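Local coordinates for putative lipoate-protein ligase A subunit 2 (Thermoplasma acidophilum DSM 1728, PDB 3R07) that is the small alpha/beta second subunit of a putative lipoate-protein ligase, a member of the SufE/NifU clan, at residues B[16-22]-B[33-39]; B[39-43]-B[74-78]; B[62-66]-B[84-89]. All blocks are in the same frame, centred on the assembly; numbering follows the deposited sequence. Where two conformers were deposited one is given.

Contact 1: B[16-22]-B[33-39]; sequences KGLIRVT and IHISGDF
Leu18 pairs with Asp38, Arg20 with Ser36 and Thr22 with His34, each pair exchanging two backbone hydrogen bonds, so that strands 18-22 and 33-36 run antiparallel at 164°, their axes 4.8 Å apart. The bonds are of ordinary length, among them Arg20 N to Ser36 O at 2.9 Å and His34 N to Thr22 O at 3.0 Å. Between them, at the non-hydrogen-bonded pairs, CA-H groups lean on carbonyls, as Val21 CA does on His34 O at 3.5 Å. Gly37 has a phi of 121°, an angle open to glycine in practice, and here the chain turns a corner.

On the face of Ile19, Val21 and Ile35 the contact is purely apolar. Ile19 and Ile35 run next to each other in the same direction and touch through their CG2 methyls (Ile19 CG2 to Ile35 CG2, 3.8 Å); Val21 CG1 reaches Ile33 CD1 at 4.2 Å. The other face, with Leu18, Arg20, Ser36 and Asp38, is mixed. Ser36 OG stands between its backbone N and carbonyl carbon (chi1 65°), a rotation that sets it beside Arg20 CB at 3.6 Å. Arg20 then runs out extended from CG to NE, with Leu18 CD2 over the rim of one guanidinium face. Outside the two strands, the partner protein chain supplies an acidic side chain to Arg20 NE, as a salt bridge, and an acidic hydrogen-bond partner to Ser36 OG.

Both strands belong to the hairpin 18-26/29-36. Strand 5-13 flanks 18-26 on its other edge, while helices 46-54 and 83-88 cover the aliphatic face.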
loop_
_atom_site.group_PDB
_atom_site.type_symbol
_atom_site.label_atom_id
_atom_site.label_comp_id
_atom_site.label_asym_id
_atom_site.label_seq_id
_atom_site.Cartn_x
_atom_site.Cartn_y
_atom_site.Cartn_z
ATOM N N LYS B 16 -9.735 2.820 -9.644
ATOM C CA LYS B 16 -8.908 2.922 -8.441
ATOM C C LYS B 16 -7.416 3.170 -8.753
ATOM O O LYS B 16 -6.722 2.305 -9.296
ATOM C CB LYS B 16 -9.140 1.754 -7.466
ATOM C CG LYS B 16 -8.692 2.066 -6.005
ATOM C CD LYS B 16 -9.295 3.398 -5.449
ATOM C CE LYS B 16 -8.553 3.910 -4.196
ATOM N NZ LYS B 16 -8.827 3.078 -2.968
ATOM N N GLY B 17 -6.939 4.370 -8.435
ATOM C CA GLY B 17 -5.535 4.681 -8.657
ATOM C C GLY B 17 -5.195 5.827 -9.592
ATOM O O GLY B 17 -6.069 6.504 -10.137
ATOM N N LEU B 18 -3.897 6.039 -9.757
ATOM C CA LEU B 18 -3.381 7.170 -10.487
ATOM C C LEU B 18 -2.132 6.680 -11.197
ATOM O O LEU B 18 -1.176 6.285 -10.558
ATOM C CB LEU B 18 -3.077 8.323 -9.518
ATOM C CG LEU B 18 -2.721 9.717 -10.066
ATOM C CD1 LEU B 18 -3.944 10.558 -10.474
ATOM C CD2 LEU B 18 -1.887 10.509 -9.067
ATOM N N ILE B 19 -2.156 6.660 -12.521
ATOM C CA ILE B 19 -0.966 6.324 -13.300
ATOM C C ILE B 19 -0.212 7.593 -13.710
ATOM O O ILE B 19 -0.795 8.501 -14.295
ATOM C CB ILE B 19 -1.321 5.492 -14.541
ATOM C CG1 ILE B 19 -2.403 4.455 -14.189
ATOM C CG2 ILE B 19 -0.048 4.859 -15.125
ATOM C CD1 ILE B 19 -2.690 3.431 -15.259
ATOM N N ARG B 20 1.066 7.685 -13.346
ATOM C CA ARG B 20 1.924 8.787 -13.814
ATOM C C ARG B 20 2.858 8.209 -14.832
ATOM O O ARG B 20 3.423 7.134 -14.616
ATOM C CB ARG B 20 2.756 9.399 -12.710
ATOM C CG ARG B 20 2.038 9.714 -11.436
ATOM C CD ARG B 20 2.921 10.545 -10.564
ATOM N NE ARG B 20 2.317 10.812 -9.270
ATOM C CZ ARG B 20 1.444 11.784 -9.014
ATOM N NH1 ARG B 20 1.041 12.597 -9.979
ATOM N NH2 ARG B 20 0.961 11.946 -7.786
ATOM N N VAL B 21 3.016 8.914 -15.947
ATOM C CA VAL B 21 3.937 8.483 -17.000
ATOM C C VAL B 21 4.905 9.601 -17.340
ATOM O O VAL B 21 4.504 10.758 -17.356
ATOM C CB VAL B 21 3.187 8.068 -18.292
ATOM C CG1 VAL B 21 4.176 7.597 -19.284
ATOM C CG2 VAL B 21 2.217 6.952 -18.037
ATOM N N THR B 22 6.167 9.265 -17.594
ATOM C CA THR B 22 7.100 10.203 -18.243
ATOM C C THR B 22 7.697 9.585 -19.519
ATOM O O THR B 22 8.372 8.549 -19.456
ATOM C CB THR B 22 8.237 10.695 -17.299
ATOM O OG1 THR B 22 7.716 11.667 -16.391
ATOM C CG2 THR B 22 9.395 11.360 -18.106
ATOM N N ILE B 33 11.002 5.616 -20.985
ATOM C CA ILE B 33 9.705 5.661 -20.333
ATOM C C ILE B 33 9.833 5.270 -18.860
ATOM O O ILE B 33 10.649 4.423 -18.474
ATOM C CB ILE B 33 8.597 4.851 -21.129
ATOM C CG1 ILE B 33 7.236 4.902 -20.418
ATOM C CG2 ILE B 33 9.056 3.422 -21.460
ATOM C CD1 ILE B 33 6.090 4.357 -21.213
ATOM N N HIS B 34 9.044 5.938 -18.034
ATOM C CA HIS B 34 9.008 5.643 -16.630
ATOM C C HIS B 34 7.553 5.682 -16.236
ATOM O O HIS B 34 6.877 6.672 -16.472
ATOM C CB HIS B 34 9.894 6.620 -15.846
ATOM C CG HIS B 34 9.559 6.711 -14.387
ATOM N ND1 HIS B 34 9.753 5.663 -13.502
ATOM C CD2 HIS B 34 9.042 7.732 -13.656
ATOM C CE1 HIS B 34 9.359 6.036 -12.295
ATOM N NE2 HIS B 34 8.928 7.288 -12.361
ATOM N N ILE B 35 7.054 4.569 -15.709
ATOM C CA ILE B 35 5.680 4.489 -15.228
ATOM C C ILE B 35 5.670 4.375 -13.697
ATOM O O ILE B 35 6.417 3.592 -13.109
ATOM C CB ILE B 35 4.924 3.307 -15.836
ATOM C CG1 ILE B 35 5.088 3.291 -17.358
ATOM C CG2 ILE B 35 3.465 3.377 -15.466
ATOM C CD1 ILE B 35 4.611 2.026 -18.042
ATOM N N SER B 36 4.826 5.172 -13.047
ATOM C CA SER B 36 4.791 5.159 -11.604
ATOM C C SER B 36 3.387 5.433 -11.120
ATOM O O SER B 36 2.472 5.569 -11.913
ATOM C CB SER B 36 5.794 6.158 -11.026
ATOM O OG SER B 36 5.460 7.488 -11.356
ATOM N N GLY B 37 3.222 5.466 -9.800
ATOM C CA GLY B 37 1.974 5.888 -9.191
ATOM C C GLY B 37 1.307 4.874 -8.310
ATOM O O GLY B 37 1.925 3.927 -7.832
ATOM N N ASP B 38 0.014 5.087 -8.121
ATOM C CA ASP B 38 -0.776 4.442 -7.088
ATOM C C ASP B 38 -1.619 3.351 -7.765
ATOM O O ASP B 38 -2.659 3.609 -8.388
ATOM C CB ASP B 38 -1.595 5.541 -6.408
ATOM C CG ASP B 38 -2.759 5.031 -5.595
ATOM O OD1 ASP B 38 -2.961 3.792 -5.445
ATOM O OD2 ASP B 38 -3.512 5.905 -5.100
ATOM N N PHE B 39 -1.132 2.125 -7.678
ATOM C CA PHE B 39 -1.850 0.995 -8.217
ATOM C C PHE B 39 -1.242 -0.315 -7.740
ATOM O O PHE B 39 -0.198 -0.351 -7.058
ATOM C CB PHE B 39 -1.903 1.048 -9.758
ATOM C CG PHE B 39 -0.549 1.188 -10.425
ATOM C CD1 PHE B 39 0.169 0.068 -10.815
ATOM C CD2 PHE B 39 -0.011 2.446 -10.688
ATOM C CE1 PHE B 39 1.408 0.204 -11.427
ATOM C CE2 PHE B 39 1.217 2.574 -11.307
ATOM C CZ PHE B 39 1.929 1.449 -11.672
#

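Contact 2: B[39-43]-B[74-78]; sequences FFMFP and VITPG
Phe42 and Ile75 form a single antiparallel bridge, Phe42 N to Ile75 O and Ile75 N to Phe42 O both at 3.0 Å, the second nearly straight. The side chains interlock around this bridge. On one side Met41, with CG anti to the backbone N (chi1 -179°), extends as far as SD and then bends at CE, keeping company with Thr76, whose side chain leaves its backbone in the same direction. The CG1 branch of Val74 comes in across it and fills the angle between Met41 CG, at 3.9 Å, and the carbonyl O of Phe42.

Neither segment is part of a regular strand: residues 39-43 lead from strand 29-36 to helix 46-54, and residues 74-78 form the loop from helix 62-70 to helix 83-88, so the bridge ties two connecting loops together. Met41 and Thr76 both touch Phe84 of the last helix, and the peptide bond before Pro43 is cis. Thr76 CG2 lies 3.4 Å from Phe40 O.

On the other side Pro77 is the bump. Its CD sits 4.2 Å from Phe40 CB and also near the edge of the Phe42 ring, close to the ring plane, so that CD faces the notch between Phe40 and the Phe42 ring. The Ile75 CD1 methyl folds back over its own bridge to lie 3.6 Å from Phe42 O. Phe42 and Pro77 in turn pack against apolar side chains of the partner protein chain.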
loop_
_atom_site.group_PDB
_atom_site.type_symbol
_atom_site.label_atom_id
_atom_site.label_comp_id
_atom_site.label_asym_id
_atom_site.label_seq_id
_atom_site.Cartn_x
_atom_site.Cartn_y
_atom_site.Cartn_z
ATOM N N PHE B 39 -1.132 2.125 -7.678
ATOM C CA PHE B 39 -1.850 0.995 -8.217
ATOM C C PHE B 39 -1.242 -0.315 -7.740
ATOM O O PHE B 39 -0.198 -0.351 -7.058
ATOM C CB PHE B 39 -1.903 1.048 -9.758
ATOM C CG PHE B 39 -0.549 1.188 -10.425
ATOM C CD1 PHE B 39 0.169 0.068 -10.815
ATOM C CD2 PHE B 39 -0.011 2.446 -10.688
ATOM C CE1 PHE B 39 1.408 0.204 -11.427
ATOM C CE2 PHE B 39 1.217 2.574 -11.307
ATOM C CZ PHE B 39 1.929 1.449 -11.672
ATOM N N PHE B 40 -1.915 -1.396 -8.108
ATOM C CA PHE B 40 -1.457 -2.736 -7.830
ATOM C C PHE B 40 -1.250 -3.457 -9.137
ATOM O O PHE B 40 -1.967 -3.231 -10.102
ATOM C CB PHE B 40 -2.494 -3.454 -6.999
ATOM C CG PHE B 40 -2.750 -2.807 -5.685
ATOM C CD1 PHE B 40 -1.941 -3.092 -4.583
ATOM C CD2 PHE B 40 -3.788 -1.904 -5.541
ATOM C CE1 PHE B 40 -2.187 -2.507 -3.364
ATOM C CE2 PHE B 40 -4.027 -1.297 -4.307
ATOM C CZ PHE B 40 -3.234 -1.613 -3.217
ATOM N N MET B 41 -0.257 -4.333 -9.146
ATOM C CA MET B 41 0.133 -5.035 -10.330
ATOM C C MET B 41 0.885 -6.255 -9.878
ATOM O O MET B 41 1.916 -6.148 -9.191
ATOM C CB MET B 41 1.037 -4.157 -11.190
ATOM C CG MET B 41 1.489 -4.815 -12.481
ATOM S SD MET B 41 2.452 -3.679 -13.505
ATOM C CE MET B 41 1.223 -2.564 -14.198
ATOM N N PHE B 42 0.358 -7.421 -10.264
ATOM C CA PHE B 42 1.024 -8.700 -10.014
ATOM C C PHE B 42 1.198 -9.441 -11.333
ATOM O O PHE B 42 0.266 -9.497 -12.140
ATOM C CB PHE B 42 0.229 -9.539 -9.018
ATOM C CG PHE B 42 -0.278 -8.757 -7.841
ATOM C CD1 PHE B 42 0.463 -8.696 -6.655
ATOM C CD2 PHE B 42 -1.488 -8.068 -7.915
ATOM C CE1 PHE B 42 0.002 -7.958 -5.568
ATOM C CE2 PHE B 42 -1.954 -7.328 -6.811
ATOM C CZ PHE B 42 -1.209 -7.273 -5.649
ATOM N N PRO B 43 2.397 -9.997 -11.563
ATOM C CA PRO B 43 3.534 -9.849 -10.647
ATOM C C PRO B 43 3.967 -8.379 -10.516
ATOM O O PRO B 43 3.611 -7.563 -11.354
ATOM C CB PRO B 43 4.635 -10.720 -11.280
ATOM C CG PRO B 43 3.911 -11.647 -12.194
ATOM C CD PRO B 43 2.727 -10.855 -12.708
ATOM N N VAL B 74 -1.426 -10.478 -16.653
ATOM C CA VAL B 74 -1.041 -9.541 -15.600
ATOM C C VAL B 74 -2.309 -9.049 -14.891
ATOM O O VAL B 74 -3.306 -8.736 -15.542
ATOM C CB VAL B 74 -0.158 -8.378 -16.168
ATOM C CG1 VAL B 74 0.082 -7.281 -15.139
ATOM C CG2 VAL B 74 1.194 -8.915 -16.648
ATOM N N ILE B 75 -2.280 -9.010 -13.560
ATOM C CA ILE B 75 -3.460 -8.627 -12.778
ATOM C C ILE B 75 -3.290 -7.211 -12.209
ATOM O O ILE B 75 -2.351 -6.934 -11.457
ATOM C CB ILE B 75 -3.774 -9.647 -11.640
ATOM C CG1 ILE B 75 -3.721 -11.090 -12.156
ATOM C CG2 ILE B 75 -5.134 -9.354 -11.000
ATOM C CD1 ILE B 75 -2.413 -11.841 -11.820
ATOM N N THR B 76 -4.210 -6.323 -12.559
ATOM C CA THR B 76 -4.042 -4.912 -12.262
ATOM C C THR B 76 -5.335 -4.339 -11.697
ATOM O O THR B 76 -5.954 -3.481 -12.319
ATOM C CB THR B 76 -3.582 -4.136 -13.529
ATOM O OG1 THR B 76 -2.356 -4.692 -14.027
ATOM C CG2 THR B 76 -3.333 -2.697 -13.213
ATOM N N PRO B 77 -5.734 -4.806 -10.497
ATOM C CA PRO B 77 -7.032 -4.558 -9.867
ATOM C C PRO B 77 -7.503 -3.127 -9.934
ATOM O O PRO B 77 -6.792 -2.235 -9.489
ATOM C CB PRO B 77 -6.780 -4.945 -8.412
ATOM C CG PRO B 77 -5.826 -6.050 -8.522
ATOM C CD PRO B 77 -4.891 -5.660 -9.637
ATOM N N GLY B 78 -8.697 -2.917 -10.484
ATOM C CA GLY B 78 -9.307 -1.578 -10.573
ATOM C C GLY B 78 -8.620 -0.644 -11.569
ATOM O O GLY B 78 -8.874 0.573 -11.577
#

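Contact 3: B[62-66]-B[84-89]; sequences INDII and FIQALR
Asn63 meets Ile85 and Arg89 because its CG is turned anti to the carbonyl carbon (chi1 -61°), which carries the amide across toward the other helix. Arg89, for its part, is bent at chi2 (-69°) and again at chi3, and this folding brings its guanidinium back to the amide. The two flat groups lie almost parallel, although the side chains themselves cross at about a right angle. Asn63 OD1 comes within 3.0 Å of Arg89 NH2, but obliquely to the guanidinium and with an angle too poor for a hydrogen bond, making this a loose polar approach. Ile85 likewise runs crosswise to the Asn63 side chain, its CG1 3.7 Å from Asn63 OD1.

Helices 62-66 and 84-88 pack at an axis separation of 10.5 Å and an angle of 142°, an antiparallel pairing with a marked tilt. Helix 83-88 rests on the three-stranded antiparallel sheet, and helix 62-70 packs on it and on helix 46-54. Ile62 and Ile66, one turn apart, face Phe84, Ile85 and Leu88 and fill the gap. Leu88 CD2 touches both isoleucines, 4.0 Å from Ile62 CG2 and 4.1 Å from Ile66 CD1. The CD1 end of Ile62 reaches past it to the backbone, ending near Leu88 O. Ile66 divides its branches: CG2 goes to Ile85 CD1 at 3.9 Å, whereas CG1 lies against Phe84 CB at 4.1 Å. The Phe84 ring itself leads away from helix 62-66, toward Ile19 of the sheet and toward Met41 and Thr76 of the loops. Helix 46-54 adjoins both helices, with Leu50 against Ile66 and Leu54 against Leu88.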
loop_
_atom_site.group_PDB
_atom_site.type_symbol
_atom_site.label_atom_id
_atom_site.label_comp_id
_atom_site.label_asym_id
_atom_site.label_seq_id
_atom_site.Cartn_x
_atom_site.Cartn_y
_atom_site.Cartn_z
ATOM N N ILE B 62 1.417 1.502 -29.606
ATOM C CA ILE B 62 1.382 1.454 -28.150
ATOM C C ILE B 62 0.362 0.412 -27.672
ATOM O O ILE B 62 0.687 -0.441 -26.839
ATOM C CB ILE B 62 1.078 2.874 -27.565
ATOM C CG1 ILE B 62 2.376 3.659 -27.361
ATOM C CG2 ILE B 62 0.266 2.809 -26.250
ATOM C CD1 ILE B 62 2.173 5.049 -26.751
ATOM N N ASN B 63 -0.862 0.490 -28.209
ATOM C CA ASN B 63 -1.961 -0.409 -27.846
ATOM C C ASN B 63 -1.581 -1.854 -28.099
ATOM O O ASN B 63 -1.863 -2.720 -27.290
ATOM C CB ASN B 63 -3.231 -0.053 -28.615
ATOM C CG ASN B 63 -3.721 1.356 -28.322
ATOM O OD1 ASN B 63 -2.947 2.235 -27.936
ATOM N ND2 ASN B 63 -5.016 1.580 -28.507
ATOM N N ASP B 64 -0.918 -2.101 -29.222
ATOM C CA ASP B 64 -0.372 -3.428 -29.513
ATOM C C ASP B 64 0.395 -3.962 -28.310
ATOM O O ASP B 64 0.220 -5.112 -27.923
ATOM C CB ASP B 64 0.562 -3.398 -30.740
ATOM C CG ASP B 64 -0.165 -3.044 -32.046
ATOM O OD1 ASP B 64 -1.356 -2.630 -31.994
ATOM O OD2 ASP B 64 0.476 -3.176 -33.125
ATOM N N ILE B 65 1.233 -3.101 -27.735
ATOM C CA ILE B 65 2.112 -3.428 -26.613
ATOM C C ILE B 65 1.305 -3.615 -25.312
ATOM O O ILE B 65 1.580 -4.535 -24.546
ATOM C CB ILE B 65 3.229 -2.339 -26.448
ATOM C CG1 ILE B 65 4.040 -2.163 -27.745
ATOM C CG2 ILE B 65 4.130 -2.612 -25.235
ATOM C CD1 ILE B 65 5.180 -3.166 -27.963
ATOM N N ILE B 66 0.306 -2.762 -25.087
ATOM C CA ILE B 66 -0.515 -2.843 -23.878
ATOM C C ILE B 66 -1.305 -4.165 -23.838
ATOM O O ILE B 66 -1.188 -4.952 -22.869
ATOM C CB ILE B 66 -1.450 -1.610 -23.717
ATOM C CG1 ILE B 66 -0.795 -0.496 -22.898
ATOM C CG2 ILE B 66 -2.697 -1.971 -22.938
ATOM C CD1 ILE B 66 0.700 -0.438 -22.962
ATOM N N PHE B 84 -3.988 2.495 -19.052
ATOM C CA PHE B 84 -2.607 2.713 -19.483
ATOM C C PHE B 84 -2.530 3.309 -20.897
ATOM O O PHE B 84 -1.478 3.801 -21.316
ATOM C CB PHE B 84 -1.806 1.415 -19.415
ATOM C CG PHE B 84 -1.505 0.969 -18.021
ATOM C CD1 PHE B 84 -0.413 1.490 -17.330
ATOM C CD2 PHE B 84 -2.304 0.027 -17.392
ATOM C CE1 PHE B 84 -0.123 1.079 -16.031
ATOM C CE2 PHE B 84 -2.019 -0.390 -16.093
ATOM C CZ PHE B 84 -0.928 0.141 -15.408
ATOM N N ILE B 85 -3.649 3.248 -21.623
ATOM C CA ILE B 85 -3.798 3.908 -22.916
ATOM C C ILE B 85 -4.003 5.411 -22.712
ATOM O O ILE B 85 -3.263 6.207 -23.278
ATOM C CB ILE B 85 -4.921 3.231 -23.759
ATOM C CG1 ILE B 85 -4.322 2.047 -24.522
ATOM C CG2 ILE B 85 -5.617 4.219 -24.723
ATOM C CD1 ILE B 85 -5.118 0.768 -24.395
ATOM N N GLN B 86 -4.976 5.796 -21.887
ATOM C CA GLN B 86 -5.176 7.208 -21.568
ATOM C C GLN B 86 -3.929 7.847 -20.936
ATOM O O GLN B 86 -3.581 8.981 -21.262
ATOM C CB GLN B 86 -6.412 7.431 -20.676
ATOM C CG GLN B 86 -7.784 7.207 -21.348
ATOM C CD GLN B 86 -7.852 7.716 -22.789
ATOM O OE1 GLN B 86 -8.025 6.934 -23.725
ATOM N NE2 GLN B 86 -7.703 9.023 -22.971
ATOM N N ALA B 87 -3.264 7.106 -20.050
ATOM C CA ALA B 87 -2.059 7.576 -19.352
ATOM C C ALA B 87 -0.915 7.890 -20.309
ATOM O O ALA B 87 -0.260 8.923 -20.206
ATOM C CB ALA B 87 -1.611 6.534 -18.345
ATOM N N LEU B 88 -0.717 6.977 -21.247
ATOM C CA LEU B 88 0.383 6.981 -22.185
ATOM C C LEU B 88 0.127 7.773 -23.476
ATOM O O LEU B 88 1.011 7.833 -24.330
ATOM C CB LEU B 88 0.639 5.534 -22.562
ATOM C CG LEU B 88 2.039 4.974 -22.650
ATOM C CD1 LEU B 88 2.836 5.384 -21.446
ATOM C CD2 LEU B 88 1.890 3.474 -22.672
ATOM N N ARG B 89 -1.069 8.350 -23.630
ATOM C CA ARG B 89 -1.443 9.055 -24.867
ATOM C C ARG B 89 -1.247 10.538 -24.766
ATOM O O ARG B 89 -1.747 11.175 -23.836
ATOM C CB ARG B 89 -2.895 8.795 -25.278
ATOM C CG ARG B 89 -3.063 7.658 -26.265
ATOM C CD ARG B 89 -2.491 7.975 -27.664
ATOM N NE ARG B 89 -1.951 6.762 -28.297
ATOM C CZ ARG B 89 -2.681 5.795 -28.867
ATOM N NH1 ARG B 89 -4.013 5.873 -28.915
ATOM N NH2 ARG B 89 -2.068 4.736 -29.395
#

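How the contacts relate
Contact 3 is the most central of the three and almost wholly apolar, with a polar approach only at its rim. Contact 1 is held by regular backbone bonds and has two unlike faces, one apolar and turned to the helices, the other mixed and engaged by the partner chain; contact 2, farther from the chain centre, relies on one bridge and loop packing. Phe39 belongs to both contacts 1 and 2, which also meet where Lys16 N probably bonds Gly78 O. Helix 83-88 joins all three: Leu88 and Phe84 pack on the hairpin's aliphatic residues, and the Phe84 ring also reaches the loops of contact 2.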